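Local coordinates for protein CD1-2 antigen (Gallus gallus, PDB 3DBX) that probably binds lipid in the groove of its MHC class I-like ectodomain, as CD1 antigen-presenting molecules do, at residues A[54-66]-A[170-184]. Numbering follows the deposited sequence.
Sequences RPWVQEITAETEV and FPNYILMLHEEGRTD
The indole of W56 lies flat on the backbone of G181, where the helix 156-180 ends and the short helix 182-185 begins. G181 CA sits 3.3 Å from the centroid of the six-membered ring of W56 and 13° off its normal, a CH-pi contact over the face. R54 CB and V57 CG2 cover the opposite face near its rim, so the indole is sandwiched between its own loop and the helix break. With CG between the backbone N and the carbonyl carbon (chi1 60°), the indole is turned toward the helix end, its six-membered ring over G181. At the ring edge, W56 NE1 gives a weak but nearly straight hydrogen bond (166°) to D184 OD2, 3.5 Å away. D184 OD2 is also 3.4 Å from R54 NE, but it lies well out of the guanidinium plane, making this salt bridge a matter of charge alone.

Further along, L177 CD2 approaches W56 CZ3 at 3.7 Å, and I60 CG2 packs against M176 CB at 3.7 Å, the two side chains running antiparallel. The Y173 ring is wedged between the loop and its own helix: V66 CG2 packs over one face, 3.9 Å from the centroid, L177 CD1 lies over the centre of the other, and T61 CB is 3.4 Å from Y173 CE1. The Y173 OH is buried by the contact, with no partner in the model. T61 OG1 accepts a bond from T64 N, an ST motif within the loop.

The contact lies at one end of the MHC-like platform, where the loop between strand 50-52 and helix 66-71 meets the C-terminal part of helix 156-180. Beneath it, W56 and V57 rest on I40 and Y173 on M41 of strand 38-43, while F13 of strand 12-21 meets the rings of Y173 and F170 edge-to-face.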
ATOM      1  N   ARG A  54      -5.317  -9.205 -14.141  1.00 50.66           N
ATOM      2  CA  ARG A  54      -4.229  -9.561 -15.061  1.00 52.29           C
ATOM      3  C   ARG A  54      -4.688 -10.605 -16.054  1.00 54.80           C
ATOM      4  O   ARG A  54      -5.448 -11.488 -15.675  1.00 54.27           O
ATOM      5  CB  ARG A  54      -2.998 -10.065 -14.286  1.00 50.18           C
ATOM      6  CG  ARG A  54      -2.429  -9.051 -13.312  1.00 49.01           C
ATOM      7  CD  ARG A  54      -1.674  -7.977 -14.056  1.00 53.76           C
ATOM      8  NE  ARG A  54      -1.102  -7.007 -13.136  1.00 55.41           N
ATOM      9  CZ  ARG A  54      -1.223  -5.689 -13.264  1.00 58.26           C
ATOM     10  NH1 ARG A  54      -1.882  -5.178 -14.305  1.00 62.51           N
ATOM     11  NH2 ARG A  54      -0.671  -4.879 -12.364  1.00 56.15           N
ATOM     12  N   PRO A  55      -4.220 -10.508 -17.332  1.00 57.88           N
ATOM     13  CA  PRO A  55      -4.634 -11.455 -18.370  1.00 61.33           C
ATOM     14  C   PRO A  55      -4.170 -12.897 -18.117  1.00 61.61           C
ATOM     15  O   PRO A  55      -4.803 -13.829 -18.626  1.00 64.53           O
ATOM     16  CB  PRO A  55      -4.009 -10.879 -19.658  1.00 64.04           C
ATOM     17  CG  PRO A  55      -3.690  -9.450 -19.336  1.00 62.36           C
ATOM     18  CD  PRO A  55      -3.305  -9.486 -17.882  1.00 58.50           C
ATOM     19  N   TRP A  56      -3.096 -13.072 -17.340  1.00 59.44           N
ATOM     20  CA  TRP A  56      -2.598 -14.404 -16.925  1.00 59.53           C
ATOM     21  C   TRP A  56      -3.327 -15.010 -15.698  1.00 59.56           C
ATOM     22  O   TRP A  56      -3.083 -16.165 -15.353  1.00 61.00           O
ATOM     23  CB  TRP A  56      -1.067 -14.369 -16.679  1.00 56.98           C
ATOM     24  CG  TRP A  56      -0.613 -13.383 -15.591  1.00 51.09           C
ATOM     25  CD1 TRP A  56      -0.155 -12.115 -15.781  1.00 48.02           C
ATOM     26  CD2 TRP A  56      -0.587 -13.605 -14.175  1.00 47.67           C
ATOM     27  NE1 TRP A  56       0.141 -11.523 -14.573  1.00 45.78           N
ATOM     28  CE2 TRP A  56      -0.127 -12.414 -13.572  1.00 43.54           C
ATOM     29  CE3 TRP A  56      -0.917 -14.688 -13.359  1.00 46.87           C
ATOM     30  CZ2 TRP A  56       0.023 -12.284 -12.199  1.00 43.14           C
ATOM     31  CZ3 TRP A  56      -0.783 -14.552 -12.000  1.00 44.88           C
ATOM     32  CH2 TRP A  56      -0.310 -13.365 -11.431  1.00 43.38           C
ATOM     33  N   VAL A  57      -4.203 -14.237 -15.043  1.00 59.79           N
ATOM     34  CA  VAL A  57      -4.902 -14.672 -13.814  1.00 60.33           C
ATOM     35  C   VAL A  57      -6.206 -15.519 -13.997  1.00 64.61           C
ATOM     36  O   VAL A  57      -6.556 -16.329 -13.116  1.00 64.75           O
ATOM     37  CB  VAL A  57      -5.203 -13.442 -12.884  1.00 57.63           C
ATOM     38  CG1 VAL A  57      -6.239 -13.772 -11.811  1.00 56.92           C
ATOM     39  CG2 VAL A  57      -3.940 -12.923 -12.214  1.00 55.53           C
ATOM     40  N   GLN A  58      -6.893 -15.351 -15.134  1.00 68.75           N
ATOM     41  CA  GLN A  58      -8.314 -15.743 -15.287  1.00 72.97           C
ATOM     42  C   GLN A  58      -8.627 -17.250 -15.311  1.00 76.76           C
ATOM     43  O   GLN A  58      -9.282 -17.769 -14.395  1.00 76.57           O
ATOM     44  CB  GLN A  58      -8.918 -15.061 -16.535  1.00 75.83           C
ATOM     45  CG  GLN A  58     -10.416 -14.756 -16.453  1.00 78.17           C
ATOM     46  CD  GLN A  58     -11.288 -15.968 -16.730  1.00 83.10           C
ATOM     47  OE1 GLN A  58     -11.254 -16.552 -17.822  1.00 86.13           O
ATOM     48  NE2 GLN A  58     -12.085 -16.349 -15.739  1.00 83.75           N
ATOM     49  N   GLU A  59      -8.182 -17.927 -16.374  1.00 80.84           N
ATOM     50  CA  GLU A  59      -8.519 -19.335 -16.629  1.00 85.72           C
ATOM     51  C   GLU A  59      -7.639 -20.303 -15.829  1.00 85.62           C
ATOM     52  O   GLU A  59      -7.305 -21.397 -16.299  1.00 88.78           O
ATOM     53  CB  GLU A  59      -8.422 -19.646 -18.133  1.00 89.86           C
ATOM     54  N   ILE A  60      -7.260 -19.887 -14.622  1.00 82.82           N
ATOM     55  CA  ILE A  60      -6.404 -20.698 -13.763  1.00 83.04           C
ATOM     56  C   ILE A  60      -7.172 -21.092 -12.499  1.00 82.88           C
ATOM     57  O   ILE A  60      -7.364 -22.284 -12.244  1.00 86.00           O
ATOM     58  CB  ILE A  60      -5.037 -20.013 -13.480  1.00 80.34           C
ATOM     59  CG1 ILE A  60      -4.288 -19.759 -14.800  1.00 81.67           C
ATOM     60  CG2 ILE A  60      -4.156 -20.884 -12.569  1.00 80.75           C
ATOM     61  CD1 ILE A  60      -4.819 -18.594 -15.639  1.00 80.72           C
ATOM     62  N   THR A  61      -7.644 -20.114 -11.731  1.00 79.84           N
ATOM     63  CA  THR A  61      -8.600 -20.423 -10.670  1.00 80.34           C
ATOM     64  C   THR A  61      -9.736 -19.397 -10.587  1.00 79.40           C
ATOM     65  O   THR A  61      -9.500 -18.278 -10.100  1.00 76.15           O
ATOM     66  CB  THR A  61      -7.907 -20.608  -9.301  1.00 78.55           C
ATOM     67  OG1 THR A  61      -7.183 -21.846  -9.296  1.00 80.90           O
ATOM     68  CG2 THR A  61      -8.928 -20.633  -8.176  1.00 78.39           C
ATOM     69  N   ALA A  62     -10.956 -19.719 -11.052  1.00 82.34           N
ATOM     70  CA  ALA A  62     -11.384 -20.941 -11.805  1.00 87.14           C
ATOM     71  C   ALA A  62     -11.337 -22.316 -11.116  1.00 89.40           C
ATOM     72  O   ALA A  62     -12.279 -22.706 -10.427  1.00 91.16           O
ATOM     73  CB  ALA A  62     -10.770 -21.000 -13.239  1.00 88.79           C
ATOM     74  N   GLU A  63     -10.231 -23.031 -11.332  1.00 89.60           N
ATOM     75  CA  GLU A  63     -10.065 -24.448 -10.994  1.00 92.90           C
ATOM     76  C   GLU A  63     -10.089 -24.771  -9.498  1.00 91.92           C
ATOM     77  O   GLU A  63     -10.610 -25.816  -9.090  1.00 95.57           O
ATOM     78  CB  GLU A  63      -8.760 -24.956 -11.608  1.00 93.47           C
ATOM     79  CG  GLU A  63      -8.693 -26.444 -11.823  1.00 99.12           C
ATOM     80  CD  GLU A  63      -7.825 -26.800 -13.010  1.00101.99           C
ATOM     81  OE1 GLU A  63      -6.943 -25.985 -13.362  1.00 99.50           O
ATOM     82  OE2 GLU A  63      -8.031 -27.887 -13.596  1.00106.91           O
ATOM     83  N   THR A  64      -9.500 -23.893  -8.691  1.00 87.12           N
ATOM     84  CA  THR A  64      -9.478 -24.079  -7.241  1.00 86.30           C
ATOM     85  C   THR A  64     -10.673 -23.386  -6.581  1.00 84.83           C
ATOM     86  O   THR A  64     -10.885 -23.514  -5.371  1.00 85.03           O
ATOM     87  CB  THR A  64      -8.147 -23.579  -6.644  1.00 83.21           C
ATOM     88  N   GLU A  65     -11.452 -22.671  -7.395  1.00 83.79           N
ATOM     89  CA  GLU A  65     -12.616 -21.881  -6.949  1.00 82.31           C
ATOM     90  C   GLU A  65     -12.343 -21.019  -5.713  1.00 77.88           C
ATOM     91  O   GLU A  65     -13.162 -20.947  -4.792  1.00 78.63           O
ATOM     92  CB  GLU A  65     -13.851 -22.792  -6.744  1.00 87.25           C
ATOM     93  N   VAL A  66     -11.179 -20.372  -5.699  1.00 73.43           N
ATOM     94  CA  VAL A  66     -10.850 -19.369  -4.692  1.00 68.79           C
ATOM     95  C   VAL A  66     -11.883 -18.228  -4.767  1.00 67.13           C
ATOM     96  O   VAL A  66     -12.272 -17.644  -3.753  1.00 65.00           O
ATOM     97  CB  VAL A  66      -9.417 -18.833  -4.881  1.00 65.84           C
ATOM     98  CG1 VAL A  66      -9.168 -17.579  -4.019  1.00 62.23           C
ATOM     99  CG2 VAL A  66      -8.403 -19.913  -4.545  1.00 66.93           C
ATOM    100  N   PHE A 170      -5.201 -22.101  -0.615  1.00 59.98           N
ATOM    101  CA  PHE A 170      -4.327 -20.961  -0.929  1.00 55.79           C
ATOM    102  C   PHE A 170      -2.920 -21.356  -1.425  1.00 56.14           C
ATOM    103  O   PHE A 170      -2.439 -20.737  -2.374  1.00 53.56           O
ATOM    104  CB  PHE A 170      -4.245 -19.938   0.222  1.00 53.41           C
ATOM    105  CG  PHE A 170      -5.528 -19.203   0.497  1.00 51.87           C
ATOM    106  CD1 PHE A 170      -6.632 -19.320  -0.351  1.00 53.31           C
ATOM    107  CD2 PHE A 170      -5.618 -18.359   1.599  1.00 50.81           C
ATOM    108  CE1 PHE A 170      -7.824 -18.621  -0.101  1.00 53.42           C
ATOM    109  CE2 PHE A 170      -6.803 -17.642   1.871  1.00 51.82           C
ATOM    110  CZ  PHE A 170      -7.908 -17.768   1.010  1.00 51.41           C
ATOM    111  N   PRO A 171      -2.249 -22.356  -0.782  1.00 59.11           N
ATOM    112  CA  PRO A 171      -0.978 -22.887  -1.299  1.00 60.64           C
ATOM    113  C   PRO A 171      -0.975 -23.390  -2.756  1.00 61.94           C
ATOM    114  O   PRO A 171      -0.049 -23.049  -3.506  1.00 61.21           O
ATOM    115  CB  PRO A 171      -0.656 -24.033  -0.326  1.00 65.44           C
ATOM    116  CG  PRO A 171      -1.276 -23.619   0.920  1.00 64.45           C
ATOM    117  CD  PRO A 171      -2.573 -22.976   0.515  1.00 61.86           C
ATOM    118  N   ASN A 172      -1.953 -24.217  -3.142  1.00 64.07           N
ATOM    119  CA  ASN A 172      -2.134 -24.612  -4.548  1.00 65.10           C
ATOM    120  C   ASN A 172      -2.316 -23.423  -5.512  1.00 61.06           C
ATOM    121  O   ASN A 172      -1.765 -23.422  -6.610  1.00 60.99           O
ATOM    122  CB  ASN A 172      -3.301 -25.598  -4.702  1.00 68.63           C
ATOM    123  CG  ASN A 172      -2.914 -27.029  -4.338  1.00 76.08           C
ATOM    124  OD1 ASN A 172      -2.345 -27.283  -3.270  1.00 79.46           O
ATOM    125  ND2 ASN A 172      -3.222 -27.976  -5.231  1.00 80.59           N
ATOM    126  N   TYR A 173      -3.083 -22.424  -5.078  1.00 58.13           N
ATOM    127  CA  TYR A 173      -3.356 -21.208  -5.847  1.00 55.39           C
ATOM    128  C   TYR A 173      -2.090 -20.372  -6.113  1.00 52.88           C
ATOM    129  O   TYR A 173      -1.830 -19.978  -7.255  1.00 52.21           O
ATOM    130  CB  TYR A 173      -4.418 -20.385  -5.107  1.00 53.96           C
ATOM    131  CG  TYR A 173      -5.020 -19.213  -5.854  1.00 52.06           C
ATOM    132  CD1 TYR A 173      -5.386 -19.299  -7.200  1.00 54.94           C
ATOM    133  CD2 TYR A 173      -5.269 -18.028  -5.188  1.00 49.50           C
ATOM    134  CE1 TYR A 173      -5.967 -18.187  -7.869  1.00 53.86           C
ATOM    135  CE2 TYR A 173      -5.838 -16.941  -5.834  1.00 50.61           C
ATOM    136  CZ  TYR A 173      -6.186 -17.025  -7.167  1.00 50.92           C
ATOM    137  OH  TYR A 173      -6.754 -15.906  -7.760  1.00 51.31           O
ATOM    138  N   ILE A 174      -1.303 -20.129  -5.065  1.00 52.25           N
ATOM    139  CA  ILE A 174      -0.026 -19.407  -5.168  1.00 50.91           C
ATOM    140  C   ILE A 174       0.886 -20.075  -6.214  1.00 53.76           C
ATOM    141  O   ILE A 174       1.463 -19.403  -7.082  1.00 52.65           O
ATOM    142  CB  ILE A 174       0.705 -19.377  -3.798  1.00 51.36           C
ATOM    143  CG1 ILE A 174      -0.050 -18.492  -2.796  1.00 48.71           C
ATOM    144  CG2 ILE A 174       2.124 -18.870  -3.952  1.00 50.74           C
ATOM    145  CD1 ILE A 174       0.410 -18.652  -1.330  1.00 50.07           C
ATOM    146  N   LEU A 175       0.980 -21.402  -6.115  1.00 57.16           N
ATOM    147  CA  LEU A 175       1.816 -22.226  -6.964  1.00 60.31           C
ATOM    148  C   LEU A 175       1.448 -22.097  -8.437  1.00 60.57           C
ATOM    149  O   LEU A 175       2.320 -21.906  -9.290  1.00 60.46           O
ATOM    150  CB  LEU A 175       1.714 -23.683  -6.520  1.00 64.42           C
ATOM    151  CG  LEU A 175       2.903 -24.258  -5.753  1.00 67.07           C
ATOM    152  CD1 LEU A 175       3.248 -23.403  -4.544  1.00 62.83           C
ATOM    153  CD2 LEU A 175       2.619 -25.699  -5.344  1.00 72.07           C
ATOM    154  N   MET A 176       0.154 -22.194  -8.723  1.00 60.86           N
ATOM    155  CA  MET A 176      -0.351 -22.030 -10.080  1.00 62.34           C
ATOM    156  C   MET A 176      -0.154 -20.588 -10.591  1.00 58.90           C
ATOM    157  O   MET A 176       0.209 -20.386 -11.756  1.00 59.38           O
ATOM    158  CB  MET A 176      -1.806 -22.512 -10.178  1.00 63.37           C
ATOM    159  CG  MET A 176      -1.957 -24.024  -9.850  1.00 69.38           C
ATOM    160  SD  MET A 176      -3.582 -24.819 -10.056  1.00 73.20           S
ATOM    161  CE  MET A 176      -3.481 -25.442 -11.740  1.00 77.67           C
ATOM    162  N   LEU A 177      -0.336 -19.601  -9.712  1.00 55.69           N
ATOM    163  CA  LEU A 177      -0.196 -18.192 -10.095  1.00 53.32           C
ATOM    164  C   LEU A 177       1.263 -17.857 -10.358  1.00 53.71           C
ATOM    165  O   LEU A 177       1.586 -17.100 -11.272  1.00 53.78           O
ATOM    166  CB  LEU A 177      -0.734 -17.261  -9.009  1.00 50.04           C
ATOM    167  CG  LEU A 177      -2.244 -17.148  -8.738  1.00 50.06           C
ATOM    168  CD1 LEU A 177      -2.459 -16.254  -7.533  1.00 46.31           C
ATOM    169  CD2 LEU A 177      -3.033 -16.644  -9.948  1.00 51.18           C
ATOM    170  N   HIS A 178       2.134 -18.420  -9.526  1.00 54.28           N
ATOM    171  CA  HIS A 178       3.563 -18.236  -9.641  1.00 55.31           C
ATOM    172  C   HIS A 178       4.068 -18.730 -11.008  1.00 57.62           C
ATOM    173  O   HIS A 178       4.875 -18.065 -11.640  1.00 58.35           O
ATOM    174  CB  HIS A 178       4.250 -18.989  -8.496  1.00 57.31           C
ATOM    175  CG  HIS A 178       5.692 -18.646  -8.321  1.00 60.13           C
ATOM    176  ND1 HIS A 178       6.710 -19.490  -8.716  1.00 67.64           N
ATOM    177  CD2 HIS A 178       6.291 -17.554  -7.790  1.00 60.86           C
ATOM    178  CE1 HIS A 178       7.877 -18.931  -8.437  1.00 69.42           C
ATOM    179  NE2 HIS A 178       7.651 -17.757  -7.869  1.00 64.49           N
ATOM    180  N   GLU A 179       3.574 -19.884 -11.453  1.00 59.03           N
ATOM    181  CA  GLU A 179       3.921 -20.493 -12.741  1.00 61.27           C
ATOM    182  C   GLU A 179       3.441 -19.707 -13.993  1.00 59.54           C
ATOM    183  O   GLU A 179       4.079 -19.756 -15.053  1.00 61.52           O
ATOM    184  CB  GLU A 179       3.416 -21.954 -12.739  1.00 64.22           C
ATOM    185  CG  GLU A 179       3.075 -22.584 -14.088  1.00 67.61           C
ATOM    186  CD  GLU A 179       2.859 -24.097 -14.005  1.00 73.27           C
ATOM    187  OE1 GLU A 179       3.540 -24.762 -13.189  1.00 77.78           O
ATOM    188  OE2 GLU A 179       2.027 -24.637 -14.772  1.00 77.40           O
ATOM    189  N   GLU A 180       2.337 -18.978 -13.845  1.00 56.09           N
ATOM    190  CA  GLU A 180       1.635 -18.278 -14.932  1.00 54.91           C
ATOM    191  C   GLU A 180       1.963 -16.783 -14.975  1.00 51.11           C
ATOM    192  O   GLU A 180       1.772 -16.110 -15.996  1.00 51.17           O
ATOM    193  CB  GLU A 180       0.120 -18.360 -14.671  1.00 54.60           C
ATOM    194  CG  GLU A 180      -0.479 -19.717 -14.841  1.00 60.64           C
ATOM    195  CD  GLU A 180      -0.485 -20.146 -16.280  1.00 67.77           C
ATOM    196  OE1 GLU A 180      -0.900 -19.329 -17.135  1.00 70.32           O
ATOM    197  OE2 GLU A 180      -0.077 -21.292 -16.556  1.00 71.40           O
ATOM    198  N   GLY A 181       2.402 -16.252 -13.842  1.00 46.29           N
ATOM    199  CA  GLY A 181       2.462 -14.811 -13.700  1.00 42.55           C
ATOM    200  C   GLY A 181       3.831 -14.186 -13.690  1.00 41.01           C
ATOM    201  O   GLY A 181       3.986 -13.081 -13.160  1.00 37.96           O
ATOM    202  N   ARG A 182       4.818 -14.867 -14.267  1.00 41.69           N
ATOM    203  CA  ARG A 182       6.189 -14.356 -14.192  1.00 43.12           C
ATOM    204  C   ARG A 182       6.416 -13.028 -14.905  1.00 43.02           C
ATOM    205  O   ARG A 182       7.281 -12.257 -14.505  1.00 42.68           O
ATOM    206  CB  ARG A 182       7.215 -15.386 -14.619  1.00 45.27           C
ATOM    207  CG  ARG A 182       7.340 -16.515 -13.621  1.00 47.44           C
ATOM    208  CD  ARG A 182       8.608 -17.345 -13.847  1.00 48.81           C
ATOM    209  NE  ARG A 182       8.421 -18.360 -14.845  1.00 53.52           N
ATOM    210  CZ  ARG A 182       9.399 -18.977 -15.494  1.00 55.47           C
ATOM    211  NH1 ARG A 182      10.678 -18.662 -15.281  1.00 56.61           N
ATOM    212  NH2 ARG A 182       9.076 -19.898 -16.381  1.00 57.82           N
ATOM    213  N   THR A 183       5.607 -12.760 -15.926  1.00 44.43           N
ATOM    214  CA  THR A 183       5.651 -11.499 -16.670  1.00 45.42           C
ATOM    215  C   THR A 183       5.559 -10.255 -15.755  1.00 44.20           C
ATOM    216  O   THR A 183       6.176  -9.229 -16.016  1.00 43.85           O
ATOM    217  CB  THR A 183       4.611 -11.485 -17.829  1.00 46.11           C
ATOM    218  OG1 THR A 183       4.830 -10.340 -18.649  1.00 44.76           O
ATOM    219  CG2 THR A 183       3.181 -11.461 -17.308  1.00 42.71           C
ATOM    220  N   ASP A 184       4.791 -10.380 -14.679  1.00 32.39           N
ATOM    221  CA  ASP A 184       4.714  -9.369 -13.607  1.00 33.99           C
ATOM    222  C   ASP A 184       5.602  -9.678 -12.390  1.00 33.98           C
ATOM    223  O   ASP A 184       6.306  -8.795 -11.861  1.00 31.93           O
ATOM    224  CB  ASP A 184       3.256  -9.228 -13.176  1.00 36.90           C
ATOM    225  CG  ASP A 184       2.556  -8.116 -13.904  1.00 40.01           C
ATOM    226  OD1 ASP A 184       2.950  -6.939 -13.686  1.00 47.71           O
ATOM    227  OD2 ASP A 184       1.638  -8.407 -14.674  1.00 44.70           O
TER